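Local coordinates for protein CRISPR-associated endoribonuclease Cas6 1 (Methanocaldococcus jannaschii DSM 2661, PDB 5YI6) that probably cleaves CRISPR transcripts as a metal-independent endoribonuclease of the Cas6 family, producing the crRNAs that guide antiviral defence, at residues 54-62 and 128-136. Residues are numbered along the deposited sequence; the frame is centred on the assembly and turned at random.
Sequences FFTFSLLQI and LKTISPIYL
Two direct hydrogen bonds join Phe57-Ser58-Leu59 to Ile131-Ser132 where Ser58 and Ser132 bring their CA atoms within 4.7 Å. Leu59 N donates to Ile131 O over 3.0 Å, nearly straight at 164°. One residue on from Ile131 and two back from Leu59, Ser132 OG donates to Phe57 O at 2.9 Å, coming in somewhat out of the carbonyl plane. The hydroxyl reaches that oxygen because OG sits between the backbone N and carbonyl carbon (chi1 50°); it also bonds with Met236 N, so two partners fix its rotation.

A water donates to Ile131 O, giving this carbonyl a second donor beside Leu59 N; its approach to Gln61 NE2 is implausibly short, so a bridge there is doubtful. The bent Gln61 chain (chi2 -72°) turns its amide back so that NE2 donates to Leu59 O, which lies 3.2 Å away and close to the plane of the Gln61 amide, while NE2 stands above the plane of the Leu59 carbonyl. Ser58 OG approaches Leu59 O from the other face of that carbonyl, and the oxygen is thus held above and below.

Cas6 proteins pair two ferredoxin-like, RAMP-type domains, and this contact crosses between them: 54-62 carries strand 56-57, one of the two edge strands of the N-terminal sheet, paired antiparallel with strand 78-85, whereas 128-136 runs out of strand 127-130 in the C-terminal sheet. The bond from CA to CB of Phe57 leads away from 128-136, and its side chain touches Ile31 of helix 23-35, about 7 Å from the side chain of Tyr32, the probable proton acceptor.

Apolar packing is modest, consistent with only 264 Å² buried in all. Ile131 lays its CG1-CD1 branch alongside Ser58 CB, with CD1 approaching to 3.6 Å, while Met236 also touches the isoleucine. Leu59 CD2 meets the ring of Pro133 more loosely, at 4.3 Å from CD.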
loop_
_atom_site.group_PDB
_atom_site.type_symbol
_atom_site.label_atom_id
_atom_site.label_comp_id
_atom_site.label_asym_id
_atom_site.label_seq_id
_atom_site.Cartn_x
_atom_site.Cartn_y
_atom_site.Cartn_z
ATOM N N PHE A 54 -7.618 -3.842 -6.678
ATOM C CA PHE A 54 -6.311 -4.459 -6.941
ATOM C C PHE A 54 -5.242 -3.397 -7.151
ATOM O O PHE A 54 -4.680 -3.262 -8.229
ATOM C CB PHE A 54 -6.409 -5.400 -8.141
ATOM C CG PHE A 54 -7.361 -6.534 -7.883
ATOM C CD1 PHE A 54 -6.999 -7.568 -7.026
ATOM C CD2 PHE A 54 -8.630 -6.541 -8.477
ATOM C CE1 PHE A 54 -7.900 -8.625 -6.746
ATOM C CE2 PHE A 54 -9.518 -7.603 -8.221
ATOM C CZ PHE A 54 -9.156 -8.636 -7.367
ATOM N N PHE A 55 -4.998 -2.625 -6.087
ATOM C CA PHE A 55 -3.914 -1.644 -6.083
ATOM C C PHE A 55 -3.508 -1.436 -4.636
ATOM O O PHE A 55 -4.224 -1.838 -3.709
ATOM C CB PHE A 55 -4.302 -0.310 -6.742
ATOM C CG PHE A 55 -5.288 0.536 -5.959
ATOM C CD1 PHE A 55 -4.842 1.595 -5.137
ATOM C CD2 PHE A 55 -6.648 0.277 -6.024
ATOM C CE1 PHE A 55 -5.760 2.377 -4.399
ATOM C CE2 PHE A 55 -7.581 1.051 -5.302
ATOM C CZ PHE A 55 -7.129 2.111 -4.481
ATOM N N THR A 56 -2.348 -0.818 -4.441
ATOM C CA THR A 56 -1.903 -0.513 -3.079
ATOM C C THR A 56 -1.181 0.833 -3.073
ATOM O O THR A 56 -0.901 1.405 -4.120
ATOM C CB THR A 56 -0.995 -1.623 -2.502
ATOM O OG1 THR A 56 -0.701 -1.330 -1.118
ATOM C CG2 THR A 56 0.350 -1.769 -3.333
ATOM N N PHE A 57 -0.905 1.361 -1.867
ATOM C CA PHE A 57 -0.072 2.532 -1.780
ATOM C C PHE A 57 0.659 2.495 -0.443
ATOM O O PHE A 57 0.290 1.751 0.485
ATOM C CB PHE A 57 -0.863 3.845 -1.985
ATOM C CG PHE A 57 -2.113 3.975 -1.129
ATOM C CD1 PHE A 57 -2.069 4.651 0.103
ATOM C CD2 PHE A 57 -3.347 3.484 -1.600
ATOM C CE1 PHE A 57 -3.241 4.793 0.879
ATOM C CE2 PHE A 57 -4.516 3.599 -0.827
ATOM C CZ PHE A 57 -4.465 4.275 0.408
ATOM N N SER A 58 1.709 3.294 -0.370
ATOM C CA SER A 58 2.614 3.276 0.776
ATOM C C SER A 58 2.139 4.277 1.837
ATOM O O SER A 58 1.192 5.035 1.639
ATOM C CB SER A 58 4.038 3.646 0.309
ATOM O OG SER A 58 4.094 5.031 -0.031
ATOM N N LEU A 59 2.828 4.269 2.989
ATOM C CA LEU A 59 2.804 5.422 3.870
ATOM C C LEU A 59 3.506 6.592 3.175
ATOM O O LEU A 59 4.291 6.396 2.244
ATOM C CB LEU A 59 3.532 5.119 5.172
ATOM C CG LEU A 59 3.163 3.826 5.904
ATOM C CD1 LEU A 59 4.077 3.635 7.128
ATOM C CD2 LEU A 59 1.761 3.932 6.295
ATOM N N LEU A 60 3.285 7.803 3.698
ATOM C CA LEU A 60 4.056 8.959 3.226
ATOM C C LEU A 60 5.505 8.782 3.639
ATOM O O LEU A 60 5.797 8.493 4.803
ATOM C CB LEU A 60 3.481 10.263 3.798
ATOM C CG LEU A 60 2.087 10.645 3.259
ATOM C CD1 LEU A 60 1.430 11.792 4.075
ATOM C CD2 LEU A 60 2.135 11.031 1.743
ATOM N N GLN A 61 6.416 8.914 2.689
ATOM C CA GLN A 61 7.833 8.731 2.957
ATOM C C GLN A 61 8.519 10.086 2.988
ATOM O O GLN A 61 8.301 10.913 2.104
ATOM C CB GLN A 61 8.500 7.873 1.870
ATOM C CG GLN A 61 7.778 6.498 1.630
ATOM C CD GLN A 61 7.976 5.497 2.757
ATOM O OE1 GLN A 61 9.110 5.254 3.174
ATOM N NE2 GLN A 61 6.869 4.881 3.248
ATOM N N ILE A 62 9.387 10.293 3.975
ATOM C CA ILE A 62 10.115 11.553 4.116
ATOM C C ILE A 62 11.604 11.251 4.070
ATOM O O ILE A 62 12.076 10.364 4.790
ATOM C CB ILE A 62 9.762 12.278 5.425
ATOM C CG1 ILE A 62 8.270 12.587 5.467
ATOM C CG2 ILE A 62 10.685 13.553 5.623
ATOM C CD1 ILE A 62 7.838 13.212 6.765
ATOM N N LEU A 128 12.668 -7.971 0.056
ATOM C CA LEU A 128 11.580 -7.011 0.002
ATOM C C LEU A 128 11.365 -6.439 1.396
ATOM O O LEU A 128 11.525 -7.140 2.401
ATOM C CB LEU A 128 10.285 -7.682 -0.490
ATOM C CG LEU A 128 10.360 -8.297 -1.896
ATOM C CD1 LEU A 128 9.087 -9.099 -2.198
ATOM C CD2 LEU A 128 10.601 -7.219 -2.945
ATOM N N LYS A 129 10.950 -5.177 1.465
ATOM C CA LYS A 129 10.558 -4.637 2.758
ATOM C C LYS A 129 9.272 -3.851 2.580
ATOM O O LYS A 129 9.022 -3.281 1.526
ATOM C CB LYS A 129 11.647 -3.757 3.365
ATOM C CG LYS A 129 11.719 -2.425 2.740
ATOM C CD LYS A 129 12.725 -1.506 3.494
ATOM C CE LYS A 129 12.714 -0.101 2.889
ATOM N NZ LYS A 129 13.717 0.842 3.503
ATOM N N THR A 130 8.450 -3.844 3.619
ATOM C CA THR A 130 7.174 -3.129 3.545
ATOM C C THR A 130 7.423 -1.619 3.582
ATOM O O THR A 130 8.252 -1.127 4.371
ATOM C CB THR A 130 6.265 -3.553 4.710
ATOM O OG1 THR A 130 6.949 -3.357 5.968
ATOM C CG2 THR A 130 5.833 -5.063 4.574
ATOM N N ILE A 131 6.738 -0.895 2.696
ATOM C CA ILE A 131 6.567 0.550 2.819
ATOM C C ILE A 131 5.138 0.925 3.197
ATOM O O ILE A 131 4.878 2.097 3.519
ATOM C CB ILE A 131 7.036 1.293 1.546
ATOM C CG1 ILE A 131 6.318 0.747 0.266
ATOM C CG2 ILE A 131 8.545 1.093 1.389
ATOM C CD1 ILE A 131 6.707 1.588 -1.044
ATOM N N SER A 132 4.212 -0.044 3.238
ATOM C CA SER A 132 3.066 0.050 4.119
ATOM C C SER A 132 2.899 -1.348 4.727
ATOM O O SER A 132 3.209 -2.365 4.063
ATOM C CB SER A 132 1.785 0.522 3.421
ATOM O OG SER A 132 1.504 -0.216 2.239
ATOM N N PRO A 133 2.520 -1.440 5.993
ATOM C CA PRO A 133 2.578 -2.750 6.669
ATOM C C PRO A 133 1.504 -3.703 6.138
ATOM O O PRO A 133 0.480 -3.290 5.587
ATOM C CB PRO A 133 2.351 -2.410 8.150
ATOM C CG PRO A 133 1.548 -1.129 8.151
ATOM C CD PRO A 133 2.115 -0.348 6.911
ATOM N N ILE A 134 1.749 -5.011 6.360
ATOM C CA ILE A 134 0.908 -6.093 5.834
ATOM C C ILE A 134 -0.164 -6.425 6.849
ATOM O O ILE A 134 0.121 -6.607 8.041
ATOM C CB ILE A 134 1.758 -7.326 5.481
ATOM C CG1 ILE A 134 2.577 -7.014 4.221
ATOM C CG2 ILE A 134 0.885 -8.632 5.294
ATOM C CD1 ILE A 134 3.752 -7.963 4.000
ATOM N N TYR A 135 -1.395 -6.487 6.368
ATOM C CA TYR A 135 -2.554 -6.845 7.159
ATOM C C TYR A 135 -3.014 -8.224 6.722
ATOM O O TYR A 135 -3.149 -8.485 5.524
ATOM C CB TYR A 135 -3.658 -5.810 6.954
ATOM C CG TYR A 135 -4.955 -6.108 7.661
ATOM C CD1 TYR A 135 -5.019 -6.174 9.042
ATOM C CD2 TYR A 135 -6.134 -6.263 6.947
ATOM C CE1 TYR A 135 -6.257 -6.427 9.711
ATOM C CE2 TYR A 135 -7.348 -6.515 7.600
ATOM C CZ TYR A 135 -7.395 -6.580 8.978
ATOM O OH TYR A 135 -8.583 -6.811 9.628
ATOM N N LEU A 136 -3.264 -9.106 7.694
ATOM C CA LEU A 136 -3.682 -10.456 7.345
ATOM C C LEU A 136 -4.536 -10.964 8.500
ATOM O O LEU A 136 -4.073 -10.937 9.632
ATOM C CB LEU A 136 -2.463 -11.342 7.130
ATOM C CG LEU A 136 -2.729 -12.665 6.431
ATOM C CD1 LEU A 136 -3.168 -12.480 4.963
ATOM C CD2 LEU A 136 -1.477 -13.542 6.570
HETATM O O HOH W 1 7.131 3.295 5.221
HETATM O O HOH W 2 11.194 3.109 3.679
#